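Local coordinates for protein peptidoglycan D,D-transpeptidase MrdA (Pseudomonas aeruginosa, PDB 7KIS) that probably cross-links the peptidoglycan of the cell wall as a serine D,D-transpeptidase that helps set cell shape and binds penicillin and a diazabicyclooctane inhibitor, at residues E214-G220 / P241-I247; I79-S85 / Q162-P168; L335-A340 / L500-W506. All coordinates share one frame. Residue numbers count along the deposited sequence, not the author numbering.

Interaction 1 (E214-G220 / P241-I247)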
# COMPACT_ATOMS: atom_id res chain seq x y z
N GLU A 214 -13.90 3.85 20.06
CA GLU A 214 -14.08 5.30 20.00
C GLU A 214 -15.39 5.68 19.33
O GLU A 214 -16.07 6.61 19.76
CB GLU A 214 -12.89 5.95 19.28
CG GLU A 214 -11.57 5.83 20.02
CD GLU A 214 -10.94 4.45 19.89
OE1 GLU A 214 -11.46 3.62 19.11
OE2 GLU A 214 -9.93 4.19 20.58
N LEU A 215 -15.76 4.96 18.26
CA LEU A 215 -16.99 5.27 17.55
C LEU A 215 -18.24 4.91 18.34
O LEU A 215 -19.32 5.42 18.03
CB LEU A 215 -17.01 4.56 16.19
CG LEU A 215 -16.10 5.11 15.10
CD1 LEU A 215 -15.98 4.12 13.95
CD2 LEU A 215 -16.61 6.45 14.60
N HIS A 216 -18.12 4.03 19.33
CA HIS A 216 -19.30 3.58 20.07
C HIS A 216 -19.79 4.65 21.05
O HIS A 216 -20.81 5.30 20.81
CB HIS A 216 -18.99 2.27 20.80
CG HIS A 216 -20.14 1.71 21.57
ND1 HIS A 216 -20.10 1.51 22.93
CD2 HIS A 216 -21.36 1.29 21.16
CE1 HIS A 216 -21.26 1.01 23.33
NE2 HIS A 216 -22.04 0.86 22.28
N GLY A 217 -19.06 4.84 22.14
CA GLY A 217 -19.42 5.80 23.15
C GLY A 217 -19.86 5.13 24.44
O GLY A 217 -19.53 3.99 24.74
N THR A 218 -20.64 5.89 25.22
CA THR A 218 -21.16 5.42 26.50
C THR A 218 -22.67 5.58 26.51
O THR A 218 -23.21 6.50 25.89
CB THR A 218 -20.54 6.18 27.68
OG1 THR A 218 -20.78 7.58 27.53
CG2 THR A 218 -19.05 5.93 27.76
N VAL A 219 -23.34 4.69 27.23
CA VAL A 219 -24.80 4.71 27.30
C VAL A 219 -25.25 5.67 28.40
O VAL A 219 -24.52 5.96 29.35
CB VAL A 219 -25.38 3.30 27.55
CG1 VAL A 219 -25.45 2.52 26.26
CG2 VAL A 219 -24.54 2.56 28.58
N GLY A 220 -26.48 6.16 28.25
CA GLY A 220 -27.15 6.92 29.28
C GLY A 220 -28.24 6.12 29.96
O GLY A 220 -28.44 4.93 29.71
N PRO A 241 -26.34 9.97 27.15
CA PRO A 241 -25.22 9.20 26.58
C PRO A 241 -24.27 10.09 25.81
O PRO A 241 -24.69 10.99 25.07
CB PRO A 241 -25.92 8.19 25.66
CG PRO A 241 -27.19 8.87 25.28
CD PRO A 241 -27.61 9.67 26.48
N ILE A 242 -22.98 9.85 25.98
CA ILE A 242 -21.96 10.60 25.26
C ILE A 242 -21.80 9.95 23.89
O ILE A 242 -21.43 8.77 23.81
CB ILE A 242 -20.63 10.65 26.02
CG1 ILE A 242 -20.88 10.95 27.51
CG2 ILE A 242 -19.72 11.72 25.45
CD1 ILE A 242 -19.76 10.49 28.43
N PRO A 243 -22.07 10.67 22.80
CA PRO A 243 -22.00 10.07 21.47
C PRO A 243 -20.58 9.61 21.13
O PRO A 243 -19.59 10.10 21.69
CB PRO A 243 -22.46 11.20 20.54
CG PRO A 243 -22.23 12.45 21.30
CD PRO A 243 -22.46 12.09 22.74
N GLY A 244 -20.50 8.65 20.22
CA GLY A 244 -19.21 8.12 19.84
C GLY A 244 -18.31 9.19 19.24
O GLY A 244 -18.78 10.19 18.70
N LYS A 245 -17.01 8.96 19.35
CA LYS A 245 -16.05 9.94 18.85
C LYS A 245 -16.07 9.95 17.33
O LYS A 245 -16.14 8.91 16.68
CB LYS A 245 -14.64 9.62 19.36
CG LYS A 245 -14.41 9.98 20.81
CD LYS A 245 -13.00 9.59 21.25
CE LYS A 245 -12.96 9.24 22.72
NZ LYS A 245 -11.68 8.57 23.09
N ASP A 246 -15.99 11.15 16.77
CA ASP A 246 -16.02 11.33 15.33
C ASP A 246 -14.61 11.21 14.76
O ASP A 246 -13.65 11.70 15.35
CB ASP A 246 -16.63 12.68 14.97
CG ASP A 246 -17.96 12.91 15.66
OD1 ASP A 246 -18.67 11.92 15.92
OD2 ASP A 246 -18.29 14.08 15.96
N ILE A 247 -14.51 10.55 13.61
CA ILE A 247 -13.23 10.24 12.99
C ILE A 247 -13.17 10.95 11.64
O ILE A 247 -14.12 10.88 10.85
CB ILE A 247 -13.03 8.73 12.81
CG1 ILE A 247 -13.03 8.03 14.16
CG2 ILE A 247 -11.74 8.44 12.06
CD1 ILE A 247 -12.93 6.55 14.04
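The two backbones run in nearly opposite directions, 164° apart end to end. E214-H216 is the last turn of helix 212-216, and the chain leaves it through G217 at positive phi. The partner P241-I247 is mostly extended and follows this helix end closely. K245 N donates a hydrogen bond of 2.6 Å to E214 O. G244 CA makes a CA-H...O contact of 3.3 Å with L215 O. The carbonyls at the helix end thus face the second segment. Beyond the helix, T218 N to I242 O is a weak hydrogen bond of 3.3 Å. The CA atoms of G217 and G244 are 4.0 Å apart. A CB on either glycine would clash with the facing backbone, so the close approach depends on both. In the fold, P241-I247 is the lead-in to strand 247-249 of the mixed sheet, and this contact lays it beside the end of helix 212-216. Side chains extend the contact. L215 CG packs on I247 CD1 at 3.6 Å, and I247 also reaches A481 and I484 of neighbouring strand 481-484. P241 CB lies 3.2 Å from T218 O. H216 turns away, stacks on Y196 and hydrogen-bonds T199.

Interaction 2 (I79-S85 / Q162-P168)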
# COMPACT_ATOMS: atom_id res chain seq x y z
N ILE A 79 -18.86 10.38 5.36
CA ILE A 79 -18.68 9.02 4.87
C ILE A 79 -19.66 8.07 5.55
O ILE A 79 -20.03 7.04 4.98
CB ILE A 79 -17.22 8.56 5.07
CG1 ILE A 79 -16.26 9.55 4.42
CG2 ILE A 79 -16.99 7.17 4.50
CD1 ILE A 79 -16.53 9.78 2.95
N ALA A 80 -20.08 8.40 6.77
CA ALA A 80 -20.98 7.52 7.52
C ALA A 80 -21.89 8.34 8.43
O ALA A 80 -21.42 8.97 9.37
CB ALA A 80 -20.17 6.51 8.34
N ASP A 81 -23.19 8.32 8.14
CA ASP A 81 -24.18 8.97 8.99
C ASP A 81 -24.92 7.93 9.81
O ASP A 81 -24.59 6.74 9.82
CB ASP A 81 -25.21 9.76 8.17
CG ASP A 81 -24.59 10.60 7.09
OD1 ASP A 81 -23.38 10.85 7.16
OD2 ASP A 81 -25.32 11.01 6.16
N ASN A 82 -25.96 8.38 10.51
CA ASN A 82 -26.91 7.51 11.19
C ASN A 82 -28.30 7.93 10.74
O ASN A 82 -28.62 9.13 10.76
CB ASN A 82 -26.77 7.60 12.71
CG ASN A 82 -25.38 7.22 13.19
OD1 ASN A 82 -24.88 6.14 12.88
ND2 ASN A 82 -24.76 8.11 13.95
N ARG A 83 -29.11 6.97 10.32
CA ARG A 83 -30.43 7.35 9.85
C ARG A 83 -31.50 6.85 10.80
O ARG A 83 -31.33 5.80 11.44
CB ARG A 83 -30.69 6.79 8.44
CG ARG A 83 -30.14 7.66 7.31
CD ARG A 83 -30.65 9.09 7.38
NE ARG A 83 -30.07 9.94 6.35
CZ ARG A 83 -29.01 10.72 6.53
NH1 ARG A 83 -28.42 10.77 7.72
NH2 ARG A 83 -28.55 11.46 5.53
N PRO A 84 -32.62 7.56 10.93
CA PRO A 84 -33.67 7.17 11.88
C PRO A 84 -34.53 6.04 11.33
O PRO A 84 -35.10 6.14 10.25
CB PRO A 84 -34.48 8.45 12.07
CG PRO A 84 -33.67 9.55 11.43
CD PRO A 84 -32.89 8.89 10.35
N SER A 85 -34.61 4.95 12.09
CA SER A 85 -35.54 3.86 11.85
C SER A 85 -36.37 3.64 13.11
O SER A 85 -36.06 4.15 14.18
CB SER A 85 -34.81 2.58 11.45
OG SER A 85 -34.24 2.71 10.15
N GLN A 162 -34.70 3.75 16.75
CA GLN A 162 -33.35 3.21 16.67
C GLN A 162 -32.66 3.65 15.38
O GLN A 162 -33.25 3.62 14.30
CB GLN A 162 -33.37 1.68 16.75
CG GLN A 162 -31.99 1.04 16.77
CD GLN A 162 -32.03 -0.44 16.46
OE1 GLN A 162 -31.47 -1.26 17.20
NE2 GLN A 162 -32.68 -0.80 15.36
N PHE A 163 -31.40 4.05 15.50
CA PHE A 163 -30.64 4.55 14.37
C PHE A 163 -29.95 3.40 13.63
O PHE A 163 -29.47 2.45 14.24
CB PHE A 163 -29.59 5.57 14.82
CG PHE A 163 -30.13 6.96 14.98
CD1 PHE A 163 -30.18 7.83 13.90
CD2 PHE A 163 -30.58 7.40 16.21
CE1 PHE A 163 -30.68 9.11 14.05
CE2 PHE A 163 -31.08 8.68 16.37
CZ PHE A 163 -31.13 9.53 15.29
N VAL A 164 -29.93 3.51 12.31
CA VAL A 164 -29.17 2.62 11.44
C VAL A 164 -27.98 3.40 10.91
O VAL A 164 -28.05 4.62 10.71
CB VAL A 164 -30.04 2.06 10.30
CG1 VAL A 164 -30.38 3.15 9.29
CG2 VAL A 164 -29.36 0.88 9.62
N ARG A 165 -26.87 2.70 10.68
CA ARG A 165 -25.71 3.35 10.09
C ARG A 165 -25.88 3.43 8.59
O ARG A 165 -26.37 2.49 7.95
CB ARG A 165 -24.42 2.61 10.45
CG ARG A 165 -23.14 3.30 9.97
CD ARG A 165 -22.74 4.46 10.89
NE ARG A 165 -21.32 4.45 11.23
CZ ARG A 165 -20.64 5.50 11.69
NH1 ARG A 165 -21.25 6.66 11.87
NH2 ARG A 165 -19.35 5.38 11.97
N HIS A 166 -25.46 4.55 8.02
CA HIS A 166 -25.66 4.84 6.61
C HIS A 166 -24.34 5.22 5.97
O HIS A 166 -23.57 6.00 6.54
CB HIS A 166 -26.70 5.97 6.45
CG HIS A 166 -26.88 6.45 5.04
ND1 HIS A 166 -27.04 5.59 3.98
CD2 HIS A 166 -26.93 7.70 4.53
CE1 HIS A 166 -27.19 6.29 2.87
NE2 HIS A 166 -27.12 7.58 3.17
N TYR A 167 -24.09 4.67 4.78
CA TYR A 167 -22.87 4.92 4.02
C TYR A 167 -23.25 5.63 2.73
O TYR A 167 -23.54 4.98 1.71
CB TYR A 167 -22.12 3.62 3.75
CG TYR A 167 -21.73 2.88 5.01
CD1 TYR A 167 -20.76 3.38 5.87
CD2 TYR A 167 -22.34 1.68 5.36
CE1 TYR A 167 -20.40 2.72 7.02
CE2 TYR A 167 -21.99 1.01 6.51
CZ TYR A 167 -21.02 1.53 7.34
OH TYR A 167 -20.67 0.87 8.49
N PRO A 168 -23.28 6.97 2.73
CA PRO A 168 -23.85 7.69 1.58
C PRO A 168 -23.03 7.59 0.31
O PRO A 168 -23.51 8.02 -0.75
CB PRO A 168 -23.91 9.14 2.08
CG PRO A 168 -22.86 9.22 3.14
CD PRO A 168 -22.86 7.87 3.81
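R83, H166 and F163 lose the most surface in this antiparallel strand pair. R83 and V164 form a hydrogen-bonded pair: R83 N to V164 O is 2.6 Å and V164 N to R83 O is 2.8 Å. The R83 side chain lies on the face that also carries D81, V164 and H166. Its CG is 3.9 Å from H166 CB, and one face of its guanidinium lies over H166 CD2. H166 pairs with D81 through D81 N to H166 O at 2.8 Å and H166 N to D81 O at 3.0 Å. F163 lies on the other face, with N82, P84 and R165. F163 and P84 form a non-hydrogen-bonded pair, and F163 CD1 is 3.6 Å from N82 CB. R165 folds back across the partner strand, its CZ 3.5 Å from A80 CB, and its guanidinium hydrogen-bonds G69. The pair borders a mixed five-stranded sheet, with 163-166 outermost. The paired bonds of D81-H166 and R83-V164 fix the register and hold the strands. The salt bridge of R83 NH2 with D81 OD2, weak as a hydrogen bond at 3.3 Å, stays within one strand. The R165 charge is met by a salt bridge to E208 while its guanidinium rests on A80.

Interaction 3 (L335-A340 / L500-W506)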
# COMPACT_ATOMS: atom_id res chain seq x y z
N LEU A 335 19.81 0.35 -2.46
CA LEU A 335 20.20 1.03 -1.23
C LEU A 335 20.76 0.05 -0.21
O LEU A 335 21.61 0.43 0.61
CB LEU A 335 19.00 1.78 -0.65
CG LEU A 335 18.66 3.12 -1.31
CD1 LEU A 335 17.44 3.74 -0.65
CD2 LEU A 335 19.84 4.07 -1.24
N ALA A 336 20.30 -1.20 -0.22
CA ALA A 336 20.86 -2.21 0.66
C ALA A 336 22.32 -2.49 0.31
O ALA A 336 23.17 -2.63 1.19
CB ALA A 336 20.03 -3.49 0.60
N GLY A 337 22.62 -2.58 -0.99
CA GLY A 337 24.00 -2.81 -1.40
C GLY A 337 24.86 -1.57 -1.24
O GLY A 337 26.02 -1.66 -0.84
N LEU A 338 24.31 -0.40 -1.57
CA LEU A 338 25.06 0.84 -1.43
C LEU A 338 25.41 1.11 0.03
O LEU A 338 26.49 1.63 0.34
CB LEU A 338 24.27 2.01 -2.02
CG LEU A 338 24.25 2.14 -3.54
CD1 LEU A 338 23.12 3.06 -3.98
CD2 LEU A 338 25.58 2.64 -4.08
N ASP A 339 24.50 0.76 0.95
CA ASP A 339 24.75 0.98 2.36
C ASP A 339 25.86 0.08 2.88
O ASP A 339 26.74 0.53 3.62
CB ASP A 339 23.46 0.77 3.16
CG ASP A 339 23.55 1.30 4.57
OD1 ASP A 339 23.81 2.51 4.74
OD2 ASP A 339 23.36 0.50 5.52
N ALA A 340 25.82 -1.21 2.52
CA ALA A 340 26.84 -2.14 2.97
C ALA A 340 28.22 -1.83 2.40
O ALA A 340 29.23 -2.22 2.99
CB ALA A 340 26.45 -3.57 2.62
N LEU A 500 21.18 6.39 6.32
CA LEU A 500 22.25 5.89 5.48
C LEU A 500 23.59 6.48 5.90
O LEU A 500 23.67 7.61 6.38
CB LEU A 500 21.97 6.22 4.01
CG LEU A 500 21.23 5.19 3.15
CD1 LEU A 500 20.01 4.65 3.87
CD2 LEU A 500 20.82 5.81 1.83
N ARG A 501 24.66 5.70 5.70
CA ARG A 501 26.00 6.19 5.97
C ARG A 501 26.45 7.22 4.94
O ARG A 501 27.46 7.90 5.16
CB ARG A 501 26.99 5.03 6.01
CG ARG A 501 26.97 4.26 7.32
CD ARG A 501 27.13 2.77 7.08
NE ARG A 501 28.24 2.49 6.17
CZ ARG A 501 28.63 1.27 5.82
NH1 ARG A 501 28.00 0.20 6.29
NH2 ARG A 501 29.65 1.11 4.99
N ASP A 502 25.73 7.34 3.82
CA ASP A 502 25.92 8.43 2.87
C ASP A 502 24.53 8.86 2.43
O ASP A 502 23.94 8.25 1.52
CB ASP A 502 26.78 8.01 1.68
CG ASP A 502 27.01 9.15 0.70
OD1 ASP A 502 26.88 10.32 1.11
OD2 ASP A 502 27.33 8.87 -0.47
N PRO A 503 23.96 9.90 3.05
CA PRO A 503 22.56 10.26 2.76
C PRO A 503 22.33 10.70 1.32
O PRO A 503 21.18 10.73 0.88
CB PRO A 503 22.28 11.40 3.74
CG PRO A 503 23.62 11.95 4.08
CD PRO A 503 24.57 10.79 4.05
N ALA A 504 23.39 11.02 0.57
CA ALA A 504 23.24 11.37 -0.83
C ALA A 504 22.78 10.19 -1.69
O ALA A 504 22.37 10.40 -2.83
CB ALA A 504 24.55 11.93 -1.38
N ASN A 505 22.85 8.96 -1.16
CA ASN A 505 22.37 7.81 -1.92
C ASN A 505 20.88 7.89 -2.18
O ASN A 505 20.39 7.33 -3.17
CB ASN A 505 22.72 6.51 -1.18
CG ASN A 505 24.17 6.11 -1.36
OD1 ASN A 505 24.79 6.43 -2.37
ND2 ASN A 505 24.72 5.41 -0.37
N TRP A 506 20.13 8.55 -1.30
CA TRP A 506 18.71 8.78 -1.55
C TRP A 506 18.50 9.50 -2.87
O TRP A 506 17.70 9.08 -3.71
CB TRP A 506 18.09 9.58 -0.40
CG TRP A 506 18.05 8.85 0.91
CD1 TRP A 506 18.83 9.08 2.01
CD2 TRP A 506 17.16 7.78 1.27
NE1 TRP A 506 18.49 8.22 3.02
CE2 TRP A 506 17.48 7.41 2.60
CE3 TRP A 506 16.15 7.09 0.61
CZ2 TRP A 506 16.81 6.39 3.27
CZ3 TRP A 506 15.48 6.08 1.27
CH2 TRP A 506 15.81 5.74 2.59
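L335 opens the segment and buries the most area of its six residues. Its CD2 packs 3.7 Å from L500 CD2 and 3.8 Å from N505 CB. Its CD1 lies 3.6 Å from W506 CZ3. This one leucine therefore meets both the loop residue L500 and the start of helix 504-518. One turn on, L338 points toward the other segment, and its CB is 3.8 Å from N505 ND2. V509 of helix 504-518 also touches L335 and L338. The segment ends helix 330-340, in a penicillin-binding-protein transpeptidase domain of the beta-lactamase clan. That helix begins just after S327, the probable acyl-ester serine, and the contact lies at its far, C-terminal end. It joins the helix to the N-terminal end of helix 504-518 and the loop leading into it. D339 OD1 accepts a weak hydrogen bond of 3.4 Å from R501 N. R501 curls back over the helix end: its NH1 is 3.0 Å from D339 O, which lies over one face of the guanidinium, but the angle is poor for a hydrogen bond. A340 ends the helix with its CB pointing away. F404 of helix 398-407 touches L335 and D339.

From the N terminus, interaction 2 comes first. It closes a loop of 76 residues, most of them not modelled, and brings strand 163-166 to the edge of the mixed sheet. Interaction 1 opens later and closes a shorter loop of 20 residues, also largely unmodelled, joining the end of helix 212-216 to the lead-in of strand 247-249. Interaction 3 spans 159 residues within the transpeptidase domain. The three follow in series, so none nests or crosses. Interactions 1 and 2 are neighbours: their centres are about 15 Å apart, and L215 CD2 packs 3.9 Å from R165 NH2. Interaction 3 is remote, its centre about 48 Å from that of interaction 1 and about 51 Å from interaction 2's.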